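Local atomic coordinates of dihydrodipicolinate synthase (PDB entry 2EHH), a protein that probably catalyses the condensation of pyruvate with (S)-aspartate-beta-semialdehyde to 4-hydroxy-tetrahydrodipicolinate through a Schiff base, a step of lysine biosynthesis. Residues 4-10 and 202-208; 38-42 and 55-59; 235-239 and 284-288; 254-258 and 278-282. All blocks are in the same frame, centred on the assembly; numbering follows the deposited sequence.

Interaction 1 of 4, residues 4-10 and 202-208; sequences GSIVALI and VISVANN
A closed barrel must join its first strand to its last, and here strands 4-8 and 201-204 make that seam of a TIM barrel. Both are extended, G4 opening with a positive phi that favours glycine (79/-147), and run parallel; the axes of 4-8 and 202-204 approach to 4.3 Å at 33°, with S5 opposite V202, I6 opposite I203 and V7 opposite S204. Four backbone hydrogen bonds follow: V202 N to G4 O (3.0 Å), I6 N to V202 O (3.0 Å), S204 N to I6 O (2.7 Å) and A8 N to S204 O (2.8 Å).

N208, I6 and N207 lose the most surface. After S204 the chain turns into a 3-10 segment, 206-208; S204 OG accepts from N207 N (2.8 Å), an ST motif, while D188 also binds this hydroxyl. N208, chi1 m, sends ND2 to A8 O (2.8 Å) and to V205 O (3.0 Å). N207, chi1 -109°, gives ND2 to S5 OG (2.7 Å) and I6 O (3.1 Å), and a water bridges N207 OD1 and S5 OG. I6, mt, sets CG2 4.0 Å from CG1 of I203, a predicted pyruvate-binding residue near the predicted Schiff-base lysine, K161. The N208 amide thus continues the pairing beyond S204, while N207 adds a second donor to I6 O, so that polar groups buried at the barrel's closure have defined partners.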
loop_
_atom_site.group_PDB
_atom_site.type_symbol
_atom_site.label_atom_id
_atom_site.label_comp_id
_atom_site.label_asym_id
_atom_site.label_seq_id
_atom_site.Cartn_x
_atom_site.Cartn_y
_atom_site.Cartn_z
ATOM N N GLY A 4 -0.145 -19.129 25.636
ATOM C CA GLY A 4 -1.562 -19.314 25.884
ATOM C C GLY A 4 -2.510 -18.198 25.498
ATOM O O GLY A 4 -2.294 -17.475 24.525
ATOM N N SER A 5 -3.574 -18.075 26.286
ATOM C CA SER A 5 -4.604 -17.073 26.067
ATOM C C SER A 5 -4.373 -15.855 26.958
ATOM O O SER A 5 -4.561 -15.921 28.175
ATOM C CB SER A 5 -5.976 -17.689 26.356
ATOM O OG SER A 5 -7.015 -16.759 26.120
ATOM N N ILE A 6 -3.958 -14.754 26.337
ATOM C CA ILE A 6 -3.685 -13.497 27.030
ATOM C C ILE A 6 -4.695 -12.454 26.558
ATOM O O ILE A 6 -4.893 -12.271 25.358
ATOM C CB ILE A 6 -2.260 -12.991 26.709
ATOM C CG1 ILE A 6 -1.236 -14.056 27.103
ATOM C CG2 ILE A 6 -1.983 -11.675 27.438
ATOM C CD1 ILE A 6 0.200 -13.687 26.763
ATOM N N VAL A 7 -5.337 -11.769 27.495
ATOM C CA VAL A 7 -6.325 -10.771 27.118
ATOM C C VAL A 7 -5.794 -9.338 27.177
ATOM O O VAL A 7 -5.184 -8.933 28.164
ATOM C CB VAL A 7 -7.589 -10.871 28.019
ATOM C CG1 VAL A 7 -7.214 -10.633 29.479
ATOM C CG2 VAL A 7 -8.636 -9.857 27.570
ATOM N N ALA A 8 -6.000 -8.589 26.097
ATOM C CA ALA A 8 -5.603 -7.184 26.055
ATOM C C ALA A 8 -6.826 -6.551 26.716
ATOM O O ALA A 8 -7.846 -6.298 26.074
ATOM C CB ALA A 8 -5.450 -6.710 24.604
ATOM N N LEU A 9 -6.728 -6.339 28.020
ATOM C CA LEU A 9 -7.843 -5.813 28.793
ATOM C C LEU A 9 -8.209 -4.356 28.548
ATOM O O LEU A 9 -7.342 -3.487 28.468
ATOM C CB LEU A 9 -7.556 -6.014 30.282
ATOM C CG LEU A 9 -8.768 -6.120 31.202
ATOM C CD1 LEU A 9 -9.475 -7.439 30.947
ATOM C CD2 LEU A 9 -8.318 -6.042 32.658
ATOM N N ILE A 10 -9.505 -4.099 28.424
ATOM C CA ILE A 10 -9.998 -2.740 28.246
ATOM C C ILE A 10 -9.816 -2.051 29.596
ATOM O O ILE A 10 -9.635 -2.722 30.612
ATOM C CB ILE A 10 -11.510 -2.718 27.933
ATOM C CG1 ILE A 10 -12.269 -3.462 29.037
ATOM C CG2 ILE A 10 -11.775 -3.353 26.578
ATOM C CD1 ILE A 10 -13.777 -3.295 28.980
ATOM N N VAL A 202 -1.723 -16.007 21.951
ATOM C CA VAL A 202 -2.262 -14.765 21.419
ATOM C C VAL A 202 -2.540 -13.729 22.501
ATOM O O VAL A 202 -2.903 -14.072 23.629
ATOM C CB VAL A 202 -3.598 -15.022 20.664
ATOM C CG1 VAL A 202 -4.615 -15.672 21.604
ATOM C CG2 VAL A 202 -4.161 -13.712 20.123
ATOM N N ILE A 203 -2.322 -12.459 22.168
ATOM C CA ILE A 203 -2.662 -11.375 23.080
ATOM C C ILE A 203 -3.901 -10.900 22.336
ATOM O O ILE A 203 -3.821 -10.166 21.348
ATOM C CB ILE A 203 -1.561 -10.304 23.157
ATOM C CG1 ILE A 203 -0.359 -10.884 23.918
ATOM C CG2 ILE A 203 -2.084 -9.074 23.889
ATOM C CD1 ILE A 203 0.792 -9.918 24.135
ATOM N N SER A 204 -5.037 -11.397 22.817
ATOM C CA SER A 204 -6.362 -11.209 22.238
ATOM C C SER A 204 -7.274 -10.072 22.684
ATOM O O SER A 204 -7.185 -9.568 23.805
ATOM C CB SER A 204 -7.119 -12.540 22.404
ATOM O OG SER A 204 -8.509 -12.418 22.166
ATOM N N VAL A 205 -8.160 -9.685 21.766
ATOM C CA VAL A 205 -9.171 -8.666 22.009
ATOM C C VAL A 205 -10.465 -9.433 22.299
ATOM O O VAL A 205 -11.192 -9.117 23.241
ATOM C CB VAL A 205 -9.384 -7.763 20.759
ATOM C CG1 VAL A 205 -10.667 -6.959 20.899
ATOM C CG2 VAL A 205 -8.199 -6.818 20.595
ATOM N N ALA A 206 -10.732 -10.456 21.486
ATOM C CA ALA A 206 -11.934 -11.277 21.627
ATOM C C ALA A 206 -12.023 -11.926 23.005
ATOM O O ALA A 206 -13.112 -12.259 23.472
ATOM C CB ALA A 206 -11.964 -12.353 20.544
ATOM N N ASN A 207 -10.867 -12.103 23.635
ATOM C CA ASN A 207 -10.764 -12.690 24.967
ATOM C C ASN A 207 -11.582 -11.927 26.003
ATOM O O ASN A 207 -12.007 -12.492 27.010
ATOM C CB ASN A 207 -9.304 -12.692 25.423
ATOM C CG ASN A 207 -8.721 -14.065 25.457
ATOM O OD1 ASN A 207 -9.455 -15.054 25.460
ATOM N ND2 ASN A 207 -7.400 -14.151 25.502
ATOM N N ASN A 208 -11.767 -10.635 25.764
ATOM C CA ASN A 208 -12.519 -9.781 26.674
ATOM C C ASN A 208 -13.963 -10.229 26.870
ATOM O O ASN A 208 -14.542 -9.999 27.932
ATOM C CB ASN A 208 -12.521 -8.338 26.161
ATOM C CG ASN A 208 -11.254 -7.590 26.505
ATOM O OD1 ASN A 208 -11.072 -7.146 27.638
ATOM N ND2 ASN A 208 -10.363 -7.445 25.526
HETATM O O HOH W 1 -9.046 -16.746 27.825
#

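Interaction 2 of 4, residues 38-42 and 55-59; sequences ILVCG and HEKVI
In a beta-alpha-beta unit the helix packs against outward-facing side chains of the sheet; in the second unit of this TIM barrel, strand 37-40, helix 52-66 and strand 71-75, two adjacent residues, V40 and C41, do this at the end of the first strand. Segment 55-59 is helical, I59 N hydrogen-bonded to H55 O (3.1 Å). I38 and L39 are extended and serve the sheet, pairing with strands 71-75 and 4-8. At V40, still extended (phi/psi -109/148), CA-to-CB points to the helix; with chi1 m, its CB lies 4.1 Å from V58 CG1 and its CG2 4.2 Å from I59 CG1. The CA atoms of V40 and I59 are 6.6 Å apart.

C41 switches to a left-handed backbone conformation (67/35), which lets its side chain point to the helix directly after V40, without strand alternation. C41 CA is 6.4 Å from H55 CA, and C41 loses the most surface. With chi1 m, C41 SG sits 3.6 Å from V58 CG1 and 4.2 Å from I59 CG1. H55, chi1 -96°, brings its imidazole alongside: C41 CB is 3.7 Å from H55 CD2, and C41 SG stands 4.5 Å from the ring centroid, 30° off the ring normal.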
loop_
_atom_site.group_PDB
_atom_site.type_symbol
_atom_site.label_atom_id
_atom_site.label_comp_id
_atom_site.label_asym_id
_atom_site.label_seq_id
_atom_site.Cartn_x
_atom_site.Cartn_y
_atom_site.Cartn_z
ATOM N N ILE A 38 -3.175 -11.303 31.822
ATOM C CA ILE A 38 -3.884 -10.083 31.497
ATOM C C ILE A 38 -2.879 -8.999 31.157
ATOM O O ILE A 38 -1.886 -8.809 31.863
ATOM C CB ILE A 38 -4.755 -9.590 32.676
ATOM C CG1 ILE A 38 -5.822 -10.633 33.009
ATOM C CG2 ILE A 38 -5.424 -8.269 32.317
ATOM C CD1 ILE A 38 -6.708 -10.245 34.168
ATOM N N LEU A 39 -3.129 -8.315 30.048
ATOM C CA LEU A 39 -2.288 -7.211 29.616
ATOM C C LEU A 39 -3.079 -5.960 29.947
ATOM O O LEU A 39 -4.175 -5.759 29.420
ATOM C CB LEU A 39 -2.046 -7.263 28.104
ATOM C CG LEU A 39 -1.607 -5.943 27.459
ATOM C CD1 LEU A 39 -0.233 -5.549 27.968
ATOM C CD2 LEU A 39 -1.599 -6.087 25.942
ATOM N N VAL A 40 -2.541 -5.129 30.833
ATOM C CA VAL A 40 -3.224 -3.894 31.198
ATOM C C VAL A 40 -2.490 -2.690 30.615
ATOM O O VAL A 40 -1.272 -2.711 30.451
ATOM C CB VAL A 40 -3.325 -3.737 32.734
ATOM C CG1 VAL A 40 -4.205 -4.834 33.305
ATOM C CG2 VAL A 40 -1.940 -3.794 33.359
ATOM N N CYS A 41 -3.248 -1.651 30.284
ATOM C CA CYS A 41 -2.684 -0.431 29.723
ATOM C C CYS A 41 -2.101 -0.608 28.335
ATOM O O CYS A 41 -1.098 0.016 27.995
ATOM C CB CYS A 41 -1.622 0.136 30.658
ATOM S SG CYS A 41 -2.308 0.570 32.244
ATOM N N GLY A 42 -2.730 -1.467 27.542
ATOM C CA GLY A 42 -2.282 -1.669 26.179
ATOM C C GLY A 42 -3.149 -0.796 25.287
ATOM O O GLY A 42 -3.916 0.038 25.782
ATOM N N HIS A 55 -1.547 5.093 34.458
ATOM C CA HIS A 55 -0.837 3.909 33.980
ATOM C C HIS A 55 -0.224 3.170 35.161
ATOM O O HIS A 55 -0.404 1.963 35.314
ATOM C CB HIS A 55 0.304 4.280 33.025
ATOM C CG HIS A 55 -0.059 4.212 31.575
ATOM N ND1 HIS A 55 -0.832 5.170 30.953
ATOM C CD2 HIS A 55 0.272 3.316 30.615
ATOM C CE1 HIS A 55 -0.957 4.869 29.673
ATOM N NE2 HIS A 55 -0.297 3.748 29.441
ATOM N N GLU A 56 0.519 3.894 35.993
ATOM C CA GLU A 56 1.156 3.253 37.132
ATOM C C GLU A 56 0.158 2.761 38.174
ATOM O O GLU A 56 0.375 1.722 38.795
ATOM C CB GLU A 56 2.209 4.183 37.758
ATOM C CG GLU A 56 1.738 5.552 38.180
ATOM C CD GLU A 56 2.906 6.505 38.416
ATOM O OE1 GLU A 56 4.058 6.028 38.537
ATOM O OE2 GLU A 56 2.671 7.731 38.483
ATOM N N LYS A 57 -0.949 3.478 38.340
ATOM C CA LYS A 57 -1.968 3.080 39.310
ATOM C C LYS A 57 -2.695 1.809 38.850
ATOM O O LYS A 57 -2.974 0.913 39.652
ATOM C CB LYS A 57 -2.978 4.211 39.505
ATOM C CG LYS A 57 -3.984 3.986 40.631
ATOM C CD LYS A 57 -3.313 3.959 42.002
ATOM C CE LYS A 57 -4.341 3.963 43.132
ATOM N NZ LYS A 57 -5.364 2.883 42.996
ATOM N N VAL A 58 -3.004 1.734 37.560
ATOM C CA VAL A 58 -3.691 0.565 37.020
ATOM C C VAL A 58 -2.802 -0.671 37.089
ATOM O O VAL A 58 -3.263 -1.756 37.442
ATOM C CB VAL A 58 -4.136 0.803 35.557
ATOM C CG1 VAL A 58 -4.508 -0.517 34.892
ATOM C CG2 VAL A 58 -5.334 1.745 35.539
ATOM N N ILE A 59 -1.528 -0.507 36.748
ATOM C CA ILE A 59 -0.592 -1.619 36.786
ATOM C C ILE A 59 -0.453 -2.115 38.227
ATOM O O ILE A 59 -0.588 -3.306 38.509
ATOM C CB ILE A 59 0.792 -1.198 36.249
ATOM C CG1 ILE A 59 0.680 -0.827 34.765
ATOM C CG2 ILE A 59 1.797 -2.335 36.429
ATOM C CD1 ILE A 59 1.935 -0.167 34.194
#

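Interaction 3 of 4, residues 235-239 and 284-288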
loop_
_atom_site.group_PDB
_atom_site.type_symbol
_atom_site.label_atom_id
_atom_site.label_comp_id
_atom_site.label_asym_id
_atom_site.label_seq_id
_atom_site.Cartn_x
_atom_site.Cartn_y
_atom_site.Cartn_z
ATOM N N TYR A 235 -16.131 -20.938 14.202
ATOM C CA TYR A 235 -17.303 -20.673 15.020
ATOM C C TYR A 235 -17.201 -19.232 15.526
ATOM O O TYR A 235 -18.176 -18.480 15.517
ATOM C CB TYR A 235 -17.349 -21.663 16.192
ATOM C CG TYR A 235 -18.333 -21.300 17.279
ATOM C CD1 TYR A 235 -17.905 -20.688 18.455
ATOM C CD2 TYR A 235 -19.695 -21.550 17.125
ATOM C CE1 TYR A 235 -18.813 -20.333 19.455
ATOM C CE2 TYR A 235 -20.612 -21.199 18.118
ATOM C CZ TYR A 235 -20.161 -20.590 19.279
ATOM O OH TYR A 235 -21.059 -20.229 20.258
ATOM N N LEU A 236 -15.993 -18.851 15.927
ATOM C CA LEU A 236 -15.717 -17.521 16.461
ATOM C C LEU A 236 -15.425 -16.455 15.402
ATOM O O LEU A 236 -15.260 -15.280 15.736
ATOM C CB LEU A 236 -14.525 -17.613 17.419
ATOM C CG LEU A 236 -14.688 -17.427 18.933
ATOM C CD1 LEU A 236 -16.010 -17.965 19.425
ATOM C CD2 LEU A 236 -13.527 -18.114 19.620
ATOM N N HIS A 237 -15.370 -16.846 14.131
ATOM C CA HIS A 237 -15.048 -15.887 13.076
ATOM C C HIS A 237 -15.931 -14.641 13.053
ATOM O O HIS A 237 -15.422 -13.528 12.914
ATOM C CB HIS A 237 -15.075 -16.553 11.698
ATOM C CG HIS A 237 -14.332 -15.779 10.653
ATOM N ND1 HIS A 237 -12.973 -15.556 10.724
ATOM C CD2 HIS A 237 -14.761 -15.137 9.540
ATOM C CE1 HIS A 237 -12.599 -14.808 9.701
ATOM N NE2 HIS A 237 -13.664 -14.541 8.969
ATOM N N ASP A 238 -17.244 -14.815 13.187
ATOM C CA ASP A 238 -18.148 -13.666 13.191
ATOM C C ASP A 238 -17.810 -12.700 14.327
ATOM O O ASP A 238 -17.892 -11.488 14.156
ATOM C CB ASP A 238 -19.608 -14.113 13.310
ATOM C CG ASP A 238 -20.149 -14.699 12.020
ATOM O OD1 ASP A 238 -19.440 -14.643 10.991
ATOM O OD2 ASP A 238 -21.288 -15.211 12.032
ATOM N N LEU A 239 -17.433 -13.236 15.488
ATOM C CA LEU A 239 -17.065 -12.384 16.616
ATOM C C LEU A 239 -15.763 -11.642 16.314
ATOM O O LEU A 239 -15.655 -10.436 16.551
ATOM C CB LEU A 239 -16.881 -13.215 17.889
ATOM C CG LEU A 239 -16.416 -12.435 19.125
ATOM C CD1 LEU A 239 -17.505 -11.472 19.567
ATOM C CD2 LEU A 239 -16.074 -13.404 20.251
ATOM N N VAL A 284 -24.650 -9.785 16.621
ATOM C CA VAL A 284 -23.653 -10.848 16.592
ATOM C C VAL A 284 -23.540 -11.498 17.973
ATOM O O VAL A 284 -23.538 -12.726 18.098
ATOM C CB VAL A 284 -22.265 -10.319 16.160
ATOM C CG1 VAL A 284 -21.216 -11.413 16.313
ATOM C CG2 VAL A 284 -22.317 -9.859 14.709
ATOM N N LEU A 285 -23.459 -10.677 19.015
ATOM C CA LEU A 285 -23.347 -11.214 20.367
ATOM C C LEU A 285 -24.529 -12.129 20.688
ATOM O O LEU A 285 -24.368 -13.164 21.339
ATOM C CB LEU A 285 -23.269 -10.076 21.382
ATOM C CG LEU A 285 -22.075 -9.130 21.222
ATOM C CD1 LEU A 285 -22.046 -8.157 22.390
ATOM C CD2 LEU A 285 -20.778 -9.924 21.176
ATOM N N LYS A 286 -25.710 -11.748 20.214
ATOM C CA LYS A 286 -26.920 -12.531 20.442
ATOM C C LYS A 286 -26.863 -13.887 19.746
ATOM O O LYS A 286 -27.359 -14.881 20.278
ATOM C CB LYS A 286 -28.148 -11.746 19.969
ATOM C CG LYS A 286 -28.502 -10.581 20.883
ATOM C CD LYS A 286 -29.511 -9.634 20.249
ATOM C CE LYS A 286 -30.807 -10.337 19.882
ATOM N NZ LYS A 286 -31.774 -9.383 19.269
ATOM N N LYS A 287 -26.259 -13.932 18.562
ATOM C CA LYS A 287 -26.143 -15.188 17.832
ATOM C C LYS A 287 -25.267 -16.147 18.634
ATOM O O LYS A 287 -25.397 -17.365 18.524
ATOM C CB LYS A 287 -25.541 -14.956 16.440
ATOM C CG LYS A 287 -25.181 -16.241 15.693
ATOM C CD LYS A 287 -26.396 -17.149 15.468
ATOM C CE LYS A 287 -27.179 -16.770 14.215
ATOM N NZ LYS A 287 -26.375 -16.997 12.972
ATOM N N TYR A 288 -24.374 -15.589 19.444
ATOM C CA TYR A 288 -23.497 -16.403 20.277
ATOM C C TYR A 288 -24.178 -16.692 21.613
ATOM O O TYR A 288 -23.595 -17.314 22.504
ATOM C CB TYR A 288 -22.164 -15.684 20.502
ATOM C CG TYR A 288 -21.233 -15.756 19.313
ATOM C CD1 TYR A 288 -20.603 -16.953 18.971
ATOM C CD2 TYR A 288 -20.988 -14.635 18.521
ATOM C CE1 TYR A 288 -19.750 -17.033 17.870
ATOM C CE2 TYR A 288 -20.135 -14.706 17.415
ATOM C CZ TYR A 288 -19.519 -15.907 17.098
ATOM O OH TYR A 288 -18.675 -15.982 16.010
#
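In the helical region that follows this TIM barrel, a tyrosine just past the end of helix 275-287 is the bump that fits a hollow on helix 226-242. Y288 loses 131 Å² to the other segment. Its ring enters between Y235, L236, D238 and L239: L239 CB lies 3.6 Å from CE2 of Y288, L236 CD1 4.2 Å from its CE1. Y235 forms one wall, its face receiving the edge of Y288 in a T-shaped stack, with centroids 5.2 Å apart and planes at 83°. Further along, V284 CG1 rests 4.0 Å from D238 O, and L285 CD2 meets L239 CD1, also at 4.0 Å. H237, pointing away, packs on S171 of a second subunit. At the floor of the hollow the helix is kinked, and L239 N lacks its bond to the preceding turn. The Y288 hydroxyl fills that gap: OH donates to Y235 O at 2.6 Å and accepts from L239 N at 3.1 Å.

Interaction 4 of 4, residues 254-258 and 278-282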
loop_
_atom_site.group_PDB
_atom_site.type_symbol
_atom_site.label_atom_id
_atom_site.label_comp_id
_atom_site.label_asym_id
_atom_site.label_seq_id
_atom_site.Cartn_x
_atom_site.Cartn_y
_atom_site.Cartn_z
ATOM N N THR A 254 -17.600 -1.634 23.850
ATOM C CA THR A 254 -19.050 -1.559 23.711
ATOM C C THR A 254 -19.676 -2.920 24.034
ATOM O O THR A 254 -20.739 -2.996 24.656
ATOM C CB THR A 254 -19.462 -1.144 22.283
ATOM O OG1 THR A 254 -18.919 0.150 21.979
ATOM C CG2 THR A 254 -20.983 -1.087 22.167
ATOM N N ALA A 255 -19.012 -3.993 23.613
ATOM C CA ALA A 255 -19.513 -5.340 23.873
ATOM C C ALA A 255 -19.510 -5.628 25.373
ATOM O O ALA A 255 -20.465 -6.197 25.907
ATOM C CB ALA A 255 -18.659 -6.373 23.143
ATOM N N CYS A 256 -18.429 -5.246 26.045
ATOM C CA CYS A 256 -18.318 -5.457 27.485
ATOM C C CYS A 256 -19.411 -4.668 28.201
ATOM O O CYS A 256 -19.938 -5.116 29.219
ATOM C CB CYS A 256 -16.940 -5.021 27.991
ATOM S SG CYS A 256 -15.575 -6.062 27.402
ATOM N N TRP A 257 -19.747 -3.494 27.669
ATOM C CA TRP A 257 -20.800 -2.674 28.259
ATOM C C TRP A 257 -22.120 -3.421 28.135
ATOM O O TRP A 257 -22.911 -3.459 29.076
ATOM C CB TRP A 257 -20.910 -1.327 27.544
ATOM C CG TRP A 257 -22.221 -0.633 27.780
ATOM C CD1 TRP A 257 -22.650 -0.044 28.938
ATOM C CD2 TRP A 257 -23.285 -0.476 26.833
ATOM N NE1 TRP A 257 -23.918 0.472 28.767
ATOM C CE2 TRP A 257 -24.330 0.222 27.483
ATOM C CE3 TRP A 257 -23.457 -0.857 25.494
ATOM C CZ2 TRP A 257 -25.531 0.548 26.840
ATOM C CZ3 TRP A 257 -24.654 -0.533 24.855
ATOM C CH2 TRP A 257 -25.673 0.164 25.530
ATOM N N MET A 258 -22.348 -4.015 26.966
ATOM C CA MET A 258 -23.567 -4.771 26.715
ATOM C C MET A 258 -23.683 -5.950 27.676
ATOM O O MET A 258 -24.785 -6.355 28.048
ATOM C CB MET A 258 -23.592 -5.281 25.274
ATOM C CG MET A 258 -23.678 -4.179 24.234
ATOM S SD MET A 258 -23.862 -4.833 22.569
ATOM C CE MET A 258 -24.162 -3.312 21.656
ATOM N N GLU A 278 -23.338 -0.367 16.117
ATOM C CA GLU A 278 -23.591 -0.882 17.452
ATOM C C GLU A 278 -24.677 -1.956 17.418
ATOM O O GLU A 278 -24.626 -2.914 18.183
ATOM C CB GLU A 278 -23.993 0.249 18.402
ATOM C CG GLU A 278 -24.362 -0.230 19.799
ATOM C CD GLU A 278 -24.158 0.833 20.867
ATOM O OE1 GLU A 278 -24.867 0.770 21.894
ATOM O OE2 GLU A 278 -23.283 1.716 20.694
ATOM N N ASN A 279 -25.655 -1.800 16.529
ATOM C CA ASN A 279 -26.730 -2.786 16.417
ATOM C C ASN A 279 -26.218 -4.069 15.772
ATOM O O ASN A 279 -26.669 -5.165 16.107
ATOM C CB ASN A 279 -27.905 -2.228 15.603
ATOM C CG ASN A 279 -28.821 -1.343 16.429
ATOM O OD1 ASN A 279 -29.211 -1.705 17.541
ATOM N ND2 ASN A 279 -29.181 -0.186 15.884
ATOM N N LYS A 280 -25.283 -3.931 14.839
ATOM C CA LYS A 280 -24.701 -5.091 14.174
ATOM C C LYS A 280 -23.970 -5.899 15.246
ATOM O O LYS A 280 -24.059 -7.125 15.293
ATOM C CB LYS A 280 -23.714 -4.644 13.095
ATOM C CG LYS A 280 -23.131 -5.776 12.261
ATOM C CD LYS A 280 -24.167 -6.373 11.309
ATOM C CE LYS A 280 -23.576 -7.517 10.488
ATOM N NZ LYS A 280 -22.999 -8.581 11.360
ATOM N N LEU A 281 -23.252 -5.198 16.114
ATOM C CA LEU A 281 -22.516 -5.853 17.186
ATOM C C LEU A 281 -23.470 -6.605 18.103
ATOM O O LEU A 281 -23.253 -7.775 18.401
ATOM C CB LEU A 281 -21.731 -4.827 18.004
ATOM C CG LEU A 281 -21.054 -5.364 19.270
ATOM C CD1 LEU A 281 -20.034 -6.438 18.907
ATOM C CD2 LEU A 281 -20.378 -4.212 20.005
ATOM N N ARG A 282 -24.530 -5.931 18.546
ATOM C CA ARG A 282 -25.497 -6.565 19.436
ATOM C C ARG A 282 -26.052 -7.837 18.809
ATOM O O ARG A 282 -26.173 -8.864 19.477
ATOM C CB ARG A 282 -26.648 -5.606 19.768
ATOM C CG ARG A 282 -27.695 -6.204 20.708
ATOM C CD ARG A 282 -28.842 -5.232 20.943
ATOM N NE ARG A 282 -28.387 -4.012 21.604
ATOM C CZ ARG A 282 -28.071 -3.939 22.892
ATOM N NH1 ARG A 282 -28.167 -5.014 23.663
ATOM N NH2 ARG A 282 -27.652 -2.793 23.407
HETATM O O HOH W 2 -20.625 2.280 21.373
#
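Helix 250-258 crosses helix 275-287 obliquely here: the axes of segments 254-258 and 278-282 come within 10.7 Å and make an angle of 57° between their N-to-C directions, a signed crossing of -57°. Both segments are regular, with M258 N hydrogen-bonded to T254 O and R282 N to E278 O, each at 3.0 Å. The nearest CA atoms are those of A255 and L281, 7.3 Å apart. Such a spacing leaves the joining to side chains, of which M258 loses the most surface. Its extended end places CE 3.5 Å from E278 O, 3.9 Å from R282 CB and over one face of the R282 guanidinium. L281 answers from the other helix: its CD2 lies 3.8 Å from T254 CG2, 4.2 Å from A255 CB and 4.2 Å from M258 CE.

A more polar margin flanks this apolar centre. W257 CZ3 lies 3.2 Å from E278 OE1 and 4.0 Å from R282 NH2, while a water donates to T254 OG1 and to E278 OE2, each at 2.8 Å. The charges have further partners: E278 forms a salt bridge with K264, R282 one with the terminal carboxylate of N294, and T254 OG1 is also hydrogen-bonded to I250 O. An apolar centre with a polar, hydrated margin joins two helices of the C-terminal region that follows the eight barrel strands in this DapA-family fold.

In the fold
The four contacts run from the barrel core to the helical C-terminal region. Interaction 2 is nested along the chain within the loop closed by interaction 1; their centres are 14 Å apart, and neighbouring strands 4-8 and 37-40 join them within one sheet. Interactions 3 and 4 come later, 4 nested within 3, with centres 12 Å apart. They share helix 275-287, where L285 reaches both A255 and M258. Interaction 1 touches both outer contacts, I10 and N208 packing on C256 and A206 on L239, whereas interaction 2 stays about 11 Å from interaction 4 and 17 Å from interaction 3 at nearest atoms. The barrel seam thus connects the predicted pyruvate site with the C-terminal helices.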